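Local coordinates for protein prolyl endopeptidase (Myxococcus xanthus, PDB 2BKL) that probably hydrolyses oligopeptides on the carboxyl side of proline, and less readily after alanine, as a serine peptidase of the S9A family, at residues 76-81 and 126-131; 132-137 and 173-178; 418-423 and 430-435; 446-451 and 475-480. One frame throughout, in Å; residues are numbered along the deposited sequence.

Interactions 1 and 2 lie in the beta-propeller and adjoin each other: Ala127 N bonds Ala136 O, and segments 126-131 and 132-137 belong to neighbouring strands of one sheet. Interactions 3 and 4 lie over 40 Å away, centre to centre, in the alpha/beta-hydrolase part, where strand 429-437 pairs with both 415-423 and 477-481. Interaction 1 is partly buried and relies on a guanidinium stacked on an indole; interaction 2 is buried and apolar, its sulfate bound at the exposed end of segment 173-178. Interactions 3 and 4 are ladders of backbone hydrogen bonds, antiparallel at the edge of the large sheet and parallel further inside it.

Interaction 1. Residues 76-81 and 126-131; sequences SRRNGR and WAVSWD
Arg78 places CG anti to the carbonyl carbon (chi1 -60°) and then bends at chi2 (-70°), which takes CD past Val128 to the ring of Trp130. The contact joins two consecutive antiparallel sheets of the N-terminal beta-propeller, at the end of strand 71-78 in one and of strand 121-128 in the next. CD of Arg78 stands 3.5 Å from Trp130 CE3. Further out the guanidinium lies flat on the indole, its plane 14° from that of the ring and the centres 4.1 Å apart, with NE over the rim at CZ3 and NH2 out beyond the rim near Trp130 CH2. In the plane of the guanidinium, NH1 gives a 3.1 Å bond back to Arg77 O, which fixes the rotation of the group, while a weak bond runs from Arg78 NE to Val128 O at 3.4 Å. The other end of the indole is also tied, since Trp130 NE1 bonds to Trp175 O, and Arg236 makes a cation-pi contact with the same indole. Lower down the chain, Arg78 CG rests 3.7 Å from Val128 CG1. Arg78 also opens a type I' turn that ends at Arg81, and this turn brings Asn79 beside Asp131. The amide ND2 of Asn79 donates an almost straight bond of 2.9 Å to Asp131 O, keeping the oxygen in its own amide plane but approaching from above the carbonyl plane. At the far end of the contact Ser76 OG sits 4.0 Å from Trp126 CH2.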
# COMPACT_ATOMS: atom_id res chain seq x y z
N SER A 76 -20.04 -6.82 3.35
CA SER A 76 -20.79 -5.56 3.39
C SER A 76 -22.28 -5.85 3.45
O SER A 76 -22.83 -6.55 2.59
CB SER A 76 -20.43 -4.69 2.21
OG SER A 76 -19.06 -4.38 2.35
N ARG A 77 -22.96 -5.31 4.45
CA ARG A 77 -24.37 -5.60 4.68
C ARG A 77 -25.21 -4.39 4.33
O ARG A 77 -24.94 -3.27 4.79
CB ARG A 77 -24.59 -5.96 6.13
CG ARG A 77 -23.83 -7.19 6.54
CD ARG A 77 -24.10 -7.60 7.97
NE ARG A 77 -25.52 -7.80 8.22
CZ ARG A 77 -26.07 -7.88 9.44
NH1 ARG A 77 -25.31 -7.78 10.53
NH2 ARG A 77 -27.38 -8.07 9.57
N ARG A 78 -26.20 -4.58 3.47
CA ARG A 78 -27.07 -3.51 3.02
C ARG A 78 -28.46 -4.03 2.84
O ARG A 78 -28.67 -4.92 2.01
CB ARG A 78 -26.59 -2.97 1.66
CG ARG A 78 -25.17 -2.39 1.64
CD ARG A 78 -25.03 -1.10 2.37
NE ARG A 78 -23.75 -0.44 2.13
CZ ARG A 78 -22.68 -0.55 2.90
NH1 ARG A 78 -22.67 -1.36 3.95
NH2 ARG A 78 -21.58 0.14 2.58
N ASN A 79 -29.41 -3.52 3.62
CA ASN A 79 -30.82 -3.84 3.45
C ASN A 79 -31.10 -5.35 3.41
O ASN A 79 -31.88 -5.82 2.57
CB ASN A 79 -31.35 -3.12 2.20
CG ASN A 79 -32.87 -3.07 2.13
OD1 ASN A 79 -33.58 -3.23 3.14
ND2 ASN A 79 -33.38 -2.87 0.92
N GLY A 80 -30.47 -6.09 4.32
CA GLY A 80 -30.72 -7.51 4.44
C GLY A 80 -29.90 -8.40 3.52
O GLY A 80 -29.96 -9.62 3.63
N ARG A 81 -29.12 -7.79 2.64
CA ARG A 81 -28.25 -8.51 1.71
C ARG A 81 -26.81 -8.42 2.15
O ARG A 81 -26.41 -7.50 2.87
CB ARG A 81 -28.38 -7.93 0.32
CG ARG A 81 -29.74 -8.16 -0.28
CD ARG A 81 -29.91 -7.60 -1.65
NE ARG A 81 -31.16 -8.07 -2.22
CZ ARG A 81 -31.60 -7.74 -3.41
NH1 ARG A 81 -30.93 -6.92 -4.21
NH2 ARG A 81 -32.75 -8.25 -3.83
N TRP A 126 -15.35 -1.14 -5.02
CA TRP A 126 -16.76 -1.32 -5.21
C TRP A 126 -17.52 -0.79 -3.99
O TRP A 126 -17.01 -0.85 -2.87
CB TRP A 126 -17.12 -2.78 -5.53
CG TRP A 126 -16.58 -3.78 -4.57
CD1 TRP A 126 -15.35 -4.39 -4.63
CD2 TRP A 126 -17.26 -4.36 -3.44
NE1 TRP A 126 -15.21 -5.27 -3.59
CE2 TRP A 126 -16.36 -5.27 -2.84
CE3 TRP A 126 -18.52 -4.19 -2.87
CZ2 TRP A 126 -16.70 -6.02 -1.70
CZ3 TRP A 126 -18.83 -4.93 -1.72
CH2 TRP A 126 -17.93 -5.82 -1.17
N ALA A 127 -18.73 -0.29 -4.20
CA ALA A 127 -19.55 0.32 -3.16
C ALA A 127 -20.98 -0.04 -3.43
O ALA A 127 -21.51 0.26 -4.51
CB ALA A 127 -19.38 1.85 -3.14
N VAL A 128 -21.63 -0.69 -2.47
CA VAL A 128 -23.00 -1.12 -2.60
C VAL A 128 -23.92 0.01 -2.15
O VAL A 128 -23.70 0.67 -1.12
CB VAL A 128 -23.26 -2.36 -1.73
CG1 VAL A 128 -24.66 -2.94 -2.02
CG2 VAL A 128 -22.17 -3.40 -1.94
N SER A 129 -25.02 0.22 -2.87
CA SER A 129 -26.02 1.21 -2.48
C SER A 129 -26.71 0.75 -1.19
O SER A 129 -26.72 -0.42 -0.84
CB SER A 129 -27.02 1.42 -3.61
OG SER A 129 -27.78 0.24 -3.85
N TRP A 130 -27.27 1.72 -0.46
CA TRP A 130 -27.85 1.45 0.85
C TRP A 130 -29.06 0.52 0.77
O TRP A 130 -29.32 -0.20 1.72
CB TRP A 130 -28.18 2.75 1.60
CG TRP A 130 -26.92 3.49 1.89
CD1 TRP A 130 -26.44 4.59 1.24
CD2 TRP A 130 -25.89 3.09 2.79
NE1 TRP A 130 -25.20 4.91 1.71
CE2 TRP A 130 -24.82 4.01 2.65
CE3 TRP A 130 -25.75 2.04 3.71
CZ2 TRP A 130 -23.64 3.92 3.41
CZ3 TRP A 130 -24.58 1.96 4.45
CH2 TRP A 130 -23.54 2.88 4.30
N ASP A 131 -29.75 0.51 -0.37
CA ASP A 131 -30.88 -0.39 -0.57
C ASP A 131 -30.50 -1.80 -1.02
O ASP A 131 -31.36 -2.68 -1.17
CB ASP A 131 -31.94 0.24 -1.51
CG ASP A 131 -31.48 0.41 -2.92
OD1 ASP A 131 -30.33 0.05 -3.23
OD2 ASP A 131 -32.22 0.93 -3.80

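Interaction 2. Residues 132-137 and 173-178; sequences GKKVAF and PKWTPD. With SO4 (sulfate ion), chain F.
The six-membered side of the Trp175 indole carries this contact, with Lys134 CB 3.7 Å from CH2 and Ala136 CB 3.8 Å from CZ2. Here two neighbouring sheets of the beta-propeller meet: strand 134-141 belongs to one, and the short strand 174-175 is an outermost strand of the next. The backbone between the two side chains faces the rim of the ring, Ala136 N lying in the indole plane. Pro173 adds a second apolar touch from the start of its segment, its CG 3.9 Å from Ala136 CB, and Phe182 packs on both of these residues. In the next shell, Trp175 NE1 bonds to Ala127 O, which fixes how the indole is turned. An alanine in place of Trp175 would probably leave Ala127 O without its indole donor and open a gap against the CB atoms of Lys134 and Ala136. Lys134 lends only the base of its chain; bending at chi2, it leads away, and NZ forms a salt bridge with Asp153. Beyond the indole, at the exposed end of segment 173-178, Asp178 N donates to O2 of a sulfate ion, probably from the crystallisation liquor, at 2.9 Å. Thr176 OG1 is also hydrogen-bonded with Tyr206 OH. It lies between the backbone N and the carbonyl carbon (chi1 41°), from where Thr176 OG1 donates to Asp178 OD1 on its syn side, but tilted out of the carboxylate plane, at 2.7 Å.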
# COMPACT_ATOMS: atom_id res chain seq x y z
N GLY A 132 -29.21 -2.02 -1.25
CA GLY A 132 -28.69 -3.32 -1.68
C GLY A 132 -29.06 -3.67 -3.11
O GLY A 132 -28.89 -4.83 -3.49
N LYS A 133 -29.49 -2.68 -3.89
CA LYS A 133 -29.97 -2.95 -5.26
C LYS A 133 -28.95 -2.63 -6.37
O LYS A 133 -29.15 -3.08 -7.51
CB LYS A 133 -31.25 -2.19 -5.57
CG LYS A 133 -32.38 -2.37 -4.56
CD LYS A 133 -32.97 -3.73 -4.54
CE LYS A 133 -34.25 -3.71 -3.64
NZ LYS A 133 -34.62 -5.04 -3.14
N LYS A 134 -27.92 -1.85 -6.07
CA LYS A 134 -26.94 -1.40 -7.05
C LYS A 134 -25.54 -1.51 -6.47
O LYS A 134 -25.33 -1.36 -5.26
CB LYS A 134 -27.16 0.08 -7.44
CG LYS A 134 -28.55 0.46 -7.91
CD LYS A 134 -28.94 -0.17 -9.23
CE LYS A 134 -30.29 0.37 -9.70
NZ LYS A 134 -30.69 -0.25 -10.98
N VAL A 135 -24.55 -1.76 -7.33
CA VAL A 135 -23.15 -1.69 -6.92
C VAL A 135 -22.44 -0.81 -7.92
O VAL A 135 -22.51 -1.08 -9.14
CB VAL A 135 -22.47 -3.08 -6.81
CG1 VAL A 135 -21.00 -2.97 -6.43
CG2 VAL A 135 -23.21 -3.93 -5.80
N ALA A 136 -21.77 0.21 -7.44
CA ALA A 136 -20.87 1.04 -8.24
C ALA A 136 -19.47 0.48 -8.07
O ALA A 136 -19.04 0.18 -6.96
CB ALA A 136 -20.94 2.47 -7.76
N PHE A 137 -18.74 0.32 -9.16
CA PHE A 137 -17.47 -0.37 -9.13
C PHE A 137 -16.54 0.13 -10.21
O PHE A 137 -16.98 0.66 -11.23
CB PHE A 137 -17.65 -1.88 -9.25
CG PHE A 137 -18.16 -2.33 -10.57
CD1 PHE A 137 -19.52 -2.34 -10.81
CD2 PHE A 137 -17.31 -2.76 -11.57
CE1 PHE A 137 -20.02 -2.74 -12.02
CE2 PHE A 137 -17.82 -3.19 -12.77
CZ PHE A 137 -19.19 -3.16 -12.99
N PRO A 173 -17.01 5.63 -4.43
CA PRO A 173 -18.37 6.18 -4.42
C PRO A 173 -19.01 6.20 -3.04
O PRO A 173 -18.98 5.21 -2.27
CB PRO A 173 -19.14 5.25 -5.37
CG PRO A 173 -18.06 4.72 -6.30
CD PRO A 173 -16.89 4.50 -5.38
N LYS A 174 -19.58 7.36 -2.70
CA LYS A 174 -20.37 7.56 -1.49
C LYS A 174 -21.84 7.71 -1.90
O LYS A 174 -22.25 8.78 -2.31
CB LYS A 174 -19.95 8.81 -0.74
CG LYS A 174 -18.86 8.69 0.33
CD LYS A 174 -17.51 8.34 -0.23
CE LYS A 174 -16.93 9.40 -1.14
NZ LYS A 174 -15.46 9.14 -1.45
N TRP A 175 -22.60 6.63 -1.78
CA TRP A 175 -24.02 6.64 -2.07
C TRP A 175 -24.81 7.48 -1.07
O TRP A 175 -24.57 7.41 0.14
CB TRP A 175 -24.56 5.23 -2.04
CG TRP A 175 -24.12 4.33 -3.12
CD1 TRP A 175 -23.09 3.44 -3.08
CD2 TRP A 175 -24.76 4.16 -4.39
NE1 TRP A 175 -23.04 2.75 -4.27
CE2 TRP A 175 -24.06 3.16 -5.08
CE3 TRP A 175 -25.87 4.76 -5.01
CZ2 TRP A 175 -24.43 2.75 -6.36
CZ3 TRP A 175 -26.23 4.35 -6.27
CH2 TRP A 175 -25.51 3.34 -6.93
N THR A 176 -25.74 8.27 -1.57
CA THR A 176 -26.69 8.93 -0.67
C THR A 176 -27.70 7.93 -0.12
O THR A 176 -27.91 6.89 -0.72
CB THR A 176 -27.39 10.10 -1.37
OG1 THR A 176 -27.74 9.75 -2.71
CG2 THR A 176 -26.42 11.28 -1.52
N PRO A 177 -28.30 8.22 1.03
CA PRO A 177 -29.27 7.29 1.65
C PRO A 177 -30.44 6.88 0.75
O PRO A 177 -30.98 5.78 0.96
CB PRO A 177 -29.76 8.07 2.87
CG PRO A 177 -28.84 9.16 3.11
CD PRO A 177 -28.04 9.40 1.88
N ASP A 178 -30.82 7.70 -0.23
CA ASP A 178 -31.90 7.36 -1.16
C ASP A 178 -31.50 6.39 -2.27
O ASP A 178 -32.34 5.99 -3.07
CB ASP A 178 -32.51 8.62 -1.77
CG ASP A 178 -31.50 9.48 -2.55
OD1 ASP A 178 -30.35 9.02 -2.80
OD2 ASP A 178 -31.80 10.63 -2.98
S SO4 F . -30.83 11.78 0.65
O1 SO4 F . -31.11 12.71 -0.44
O2 SO4 F . -30.46 10.54 0.01
O3 SO4 F . -29.83 12.38 1.54
O4 SO4 F . -32.04 11.53 1.45

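Interaction 3. Residues 418-423 and 430-435; sequences EQVFYA and VPMFVV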
# COMPACT_ATOMS: atom_id res chain seq x y z
N GLU A 418 9.82 -14.09 16.28
CA GLU A 418 10.42 -13.27 17.32
C GLU A 418 10.16 -11.80 17.02
O GLU A 418 10.01 -11.40 15.85
CB GLU A 418 11.94 -13.47 17.32
CG GLU A 418 12.41 -14.91 17.21
CD GLU A 418 13.90 -14.93 17.31
OE1 GLU A 418 14.40 -14.49 18.36
OE2 GLU A 418 14.57 -15.32 16.32
N GLN A 419 10.11 -10.99 18.07
CA GLN A 419 10.20 -9.55 17.97
C GLN A 419 11.39 -9.07 18.76
O GLN A 419 11.52 -9.39 19.98
CB GLN A 419 8.95 -8.85 18.43
CG GLN A 419 9.04 -7.30 18.21
CD GLN A 419 7.77 -6.55 18.53
OE1 GLN A 419 7.16 -6.75 19.61
NE2 GLN A 419 7.36 -5.70 17.61
N VAL A 420 12.26 -8.36 18.06
CA VAL A 420 13.47 -7.83 18.64
C VAL A 420 13.52 -6.33 18.46
O VAL A 420 12.76 -5.75 17.67
CB VAL A 420 14.72 -8.48 17.99
CG1 VAL A 420 14.68 -10.00 18.20
CG2 VAL A 420 14.85 -8.13 16.50
N PHE A 421 14.41 -5.69 19.21
CA PHE A 421 14.63 -4.27 19.20
C PHE A 421 16.11 -3.99 19.08
O PHE A 421 16.89 -4.42 19.94
CB PHE A 421 14.01 -3.63 20.44
CG PHE A 421 12.57 -3.96 20.61
CD1 PHE A 421 11.62 -3.20 19.98
CD2 PHE A 421 12.17 -5.04 21.36
CE1 PHE A 421 10.27 -3.50 20.09
CE2 PHE A 421 10.78 -5.35 21.46
CZ PHE A 421 9.87 -4.57 20.80
N TYR A 422 16.51 -3.27 18.05
CA TYR A 422 17.94 -2.99 17.83
C TYR A 422 18.17 -1.48 17.80
O TYR A 422 17.25 -0.70 17.54
CB TYR A 422 18.44 -3.65 16.53
CG TYR A 422 17.81 -3.13 15.27
CD1 TYR A 422 16.64 -3.67 14.76
CD2 TYR A 422 18.36 -2.04 14.60
CE1 TYR A 422 16.05 -3.14 13.63
CE2 TYR A 422 17.78 -1.54 13.46
CZ TYR A 422 16.62 -2.09 12.99
OH TYR A 422 16.03 -1.57 11.86
N ALA A 423 19.38 -1.04 18.08
CA ALA A 423 19.73 0.37 18.07
C ALA A 423 20.23 0.77 16.71
O ALA A 423 21.11 0.12 16.14
CB ALA A 423 20.77 0.67 19.12
N VAL A 430 14.66 0.33 17.27
CA VAL A 430 13.80 0.01 16.15
C VAL A 430 13.30 -1.41 16.29
O VAL A 430 14.11 -2.32 16.54
CB VAL A 430 14.56 0.14 14.83
CG1 VAL A 430 13.63 -0.20 13.64
CG2 VAL A 430 15.18 1.53 14.66
N PRO A 431 12.00 -1.66 16.17
CA PRO A 431 11.50 -3.04 16.19
C PRO A 431 11.75 -3.80 14.90
O PRO A 431 11.82 -3.21 13.82
CB PRO A 431 10.01 -2.91 16.40
CG PRO A 431 9.75 -1.44 16.61
CD PRO A 431 10.90 -0.69 16.00
N MET A 432 11.86 -5.11 15.02
CA MET A 432 11.96 -6.00 13.87
C MET A 432 11.33 -7.34 14.21
O MET A 432 11.55 -7.88 15.31
CB MET A 432 13.42 -6.17 13.43
CG MET A 432 13.58 -7.12 12.28
SD MET A 432 15.20 -6.95 11.43
CE MET A 432 16.34 -7.17 12.74
N PHE A 433 10.54 -7.89 13.29
CA PHE A 433 10.07 -9.27 13.37
C PHE A 433 11.03 -10.20 12.68
O PHE A 433 11.55 -9.88 11.61
CB PHE A 433 8.69 -9.42 12.73
CG PHE A 433 7.60 -8.59 13.34
CD1 PHE A 433 7.08 -8.91 14.58
CD2 PHE A 433 7.06 -7.50 12.65
CE1 PHE A 433 6.06 -8.15 15.15
CE2 PHE A 433 6.02 -6.78 13.20
CZ PHE A 433 5.53 -7.08 14.43
N VAL A 434 11.29 -11.36 13.28
CA VAL A 434 12.17 -12.36 12.70
C VAL A 434 11.45 -13.69 12.71
O VAL A 434 11.01 -14.16 13.77
CB VAL A 434 13.53 -12.45 13.42
CG1 VAL A 434 14.46 -13.38 12.64
CG2 VAL A 434 14.18 -11.08 13.56
N VAL A 435 11.32 -14.30 11.54
CA VAL A 435 10.51 -15.51 11.37
C VAL A 435 11.38 -16.62 10.82
O VAL A 435 12.17 -16.43 9.89
CB VAL A 435 9.33 -15.25 10.37
CG1 VAL A 435 8.39 -16.44 10.34
CG2 VAL A 435 8.57 -13.95 10.73
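Tyr422 turns its ring back over the neighbouring strand and lays one face on Val430. Its CG sits between the backbone N and the carbonyl carbon (chi1 65°), and Val430 CB lies over the ring, offset toward the rim and 3.9 Å from the centroid, in a CH-pi contact. At the far end of the ring, Tyr422 OH is 3.3 Å from Val430 CG1 and is bonded to Asp508 O of helix 503-518. Met432 crosses the tyrosine at about a right angle: its CB is near the plane of the ring, at the edge, 4.0 Å from CE1, while SD makes an oblique Met-aromatic contact. Val420 lies alongside Met432 on this face, with Val420 CG2 3.9 Å from Met432 CB. The two segments form a beta hairpin at the edge of the central sheet of the alpha/beta-hydrolase fold, where Glu418 with Val434, Val420 with Met432 and Tyr422 with Val430 are hydrogen-bonded pairs. On the other face, Gln419 and Phe433 point the same way, side by side, with amide and ring planes only 10° apart. Gln419 NE2 stands 3.7 Å from Phe433 CE1 and donates to Asp339 O. Phe421 instead crosses Pro431 obliquely, bringing CE1 to 3.7 Å from Pro431 CB. Glu418 reaches past Val434, and its OE2 is shared by Tyr521 OH and His436 NE2.

Interaction 4. Residues 446-451 and 475-480; sequences APTLLY and GGVYAV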
# COMPACT_ATOMS: atom_id res chain seq x y z
N ALA A 446 22.40 -18.89 7.90
CA ALA A 446 21.09 -19.07 7.28
C ALA A 446 20.85 -18.05 6.16
O ALA A 446 21.13 -16.86 6.35
CB ALA A 446 20.00 -18.90 8.34
N PRO A 447 20.31 -18.48 5.04
CA PRO A 447 19.91 -17.53 3.99
C PRO A 447 18.82 -16.67 4.62
O PRO A 447 17.86 -17.19 5.19
CB PRO A 447 19.32 -18.42 2.90
CG PRO A 447 19.47 -19.77 3.31
CD PRO A 447 19.96 -19.87 4.70
N THR A 448 18.95 -15.36 4.50
CA THR A 448 18.05 -14.45 5.16
C THR A 448 17.54 -13.42 4.19
O THR A 448 18.29 -12.94 3.36
CB THR A 448 18.81 -13.79 6.33
OG1 THR A 448 19.15 -14.81 7.28
CG2 THR A 448 17.98 -12.75 7.10
N LEU A 449 16.27 -13.10 4.30
CA LEU A 449 15.62 -12.09 3.48
C LEU A 449 15.05 -11.03 4.41
O LEU A 449 14.20 -11.33 5.25
CB LEU A 449 14.50 -12.71 2.65
CG LEU A 449 13.68 -11.79 1.75
CD1 LEU A 449 14.51 -11.13 0.73
CD2 LEU A 449 12.60 -12.65 1.09
N LEU A 450 15.51 -9.81 4.27
CA LEU A 450 15.17 -8.68 5.13
C LEU A 450 14.36 -7.68 4.30
O LEU A 450 14.82 -7.22 3.24
CB LEU A 450 16.46 -8.02 5.66
CG LEU A 450 16.31 -6.63 6.30
CD1 LEU A 450 15.39 -6.69 7.55
CD2 LEU A 450 17.65 -6.06 6.63
N TYR A 451 13.17 -7.40 4.79
CA TYR A 451 12.18 -6.57 4.12
C TYR A 451 11.94 -5.28 4.91
O TYR A 451 11.88 -5.29 6.15
CB TYR A 451 10.88 -7.37 4.03
CG TYR A 451 9.66 -6.70 3.42
CD1 TYR A 451 9.74 -6.11 2.19
CD2 TYR A 451 8.42 -6.79 4.04
CE1 TYR A 451 8.61 -5.54 1.58
CE2 TYR A 451 7.29 -6.25 3.45
CZ TYR A 451 7.42 -5.57 2.24
OH TYR A 451 6.34 -4.97 1.59
N GLY A 475 15.40 -23.53 5.43
CA GLY A 475 16.23 -23.09 6.55
C GLY A 475 16.46 -21.58 6.52
O GLY A 475 17.40 -21.10 7.13
N GLY A 476 15.64 -20.86 5.78
CA GLY A 476 15.80 -19.43 5.69
C GLY A 476 15.17 -18.66 6.83
O GLY A 476 14.35 -19.17 7.57
N VAL A 477 15.60 -17.41 6.95
CA VAL A 477 15.07 -16.45 7.92
C VAL A 477 14.42 -15.33 7.13
O VAL A 477 14.96 -14.88 6.12
CB VAL A 477 16.19 -15.90 8.79
CG1 VAL A 477 15.74 -14.73 9.71
CG2 VAL A 477 16.85 -17.04 9.60
N TYR A 478 13.26 -14.92 7.59
CA TYR A 478 12.55 -13.77 7.03
C TYR A 478 12.44 -12.72 8.10
O TYR A 478 11.95 -13.00 9.20
CB TYR A 478 11.15 -14.17 6.56
CG TYR A 478 10.31 -13.05 5.99
CD1 TYR A 478 10.70 -12.39 4.84
CD2 TYR A 478 9.11 -12.69 6.58
CE1 TYR A 478 9.91 -11.37 4.29
CE2 TYR A 478 8.32 -11.69 6.05
CZ TYR A 478 8.73 -11.04 4.91
OH TYR A 478 7.94 -10.02 4.34
N ALA A 479 12.89 -11.50 7.82
CA ALA A 479 12.89 -10.43 8.80
C ALA A 479 12.22 -9.21 8.22
O ALA A 479 12.39 -8.91 7.03
CB ALA A 479 14.33 -10.09 9.21
N VAL A 480 11.44 -8.51 9.04
CA VAL A 480 10.70 -7.32 8.63
C VAL A 480 10.99 -6.21 9.67
O VAL A 480 10.64 -6.35 10.84
CB VAL A 480 9.17 -7.60 8.55
CG1 VAL A 480 8.44 -6.37 8.05
CG2 VAL A 480 8.89 -8.81 7.64
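Tyr451 runs beside Tyr478, both side chains pointing the same way from adjacent strands. Tyr451 CB starts 3.7 Å from Ala479 O, within reach also of the Tyr478 ring. CG, anti to the backbone N (chi1 177°), comes near Tyr478 OH, and CD2 touches that hydroxyl oxygen most closely at 3.3 Å. On CD2 the ring also meets Val480 CG1, at 4.0 Å, and CE2 makes the last contact across the pair, again with Tyr478 OH. Leu450 and Ala479 meet on the opposite face of the sheet, CD1 to CB. Further back on that face, Thr448 lies alongside Val477. Its OG1 is 3.5 Å from Val477 CB and donates to Ala446 O from above the carbonyl plane, while CG2 packs 4.0 Å from Val477 CG1. An alanine here, lacking OG1 and CG2, would probably leave Ala446 O with one hydroxyl donor fewer, that of Thr522 remaining, and open a gap beside Val477 CB and CG1. Four backbone bonds join the strands, from Val477 N to Pro447 O at one end to Tyr451 N with Ala479 O, 2.8 Å, at the other. Gly475, closing helix 469-473 in a Schellman motif, leads the chain into the second strand. Adjacent parallel strands linked through a helix make this a beta-alpha-beta unit of the alpha/beta-hydrolase fold, with Tyr451 touching residues of what is probably the nucleophile elbow, the turn that carries Ser533.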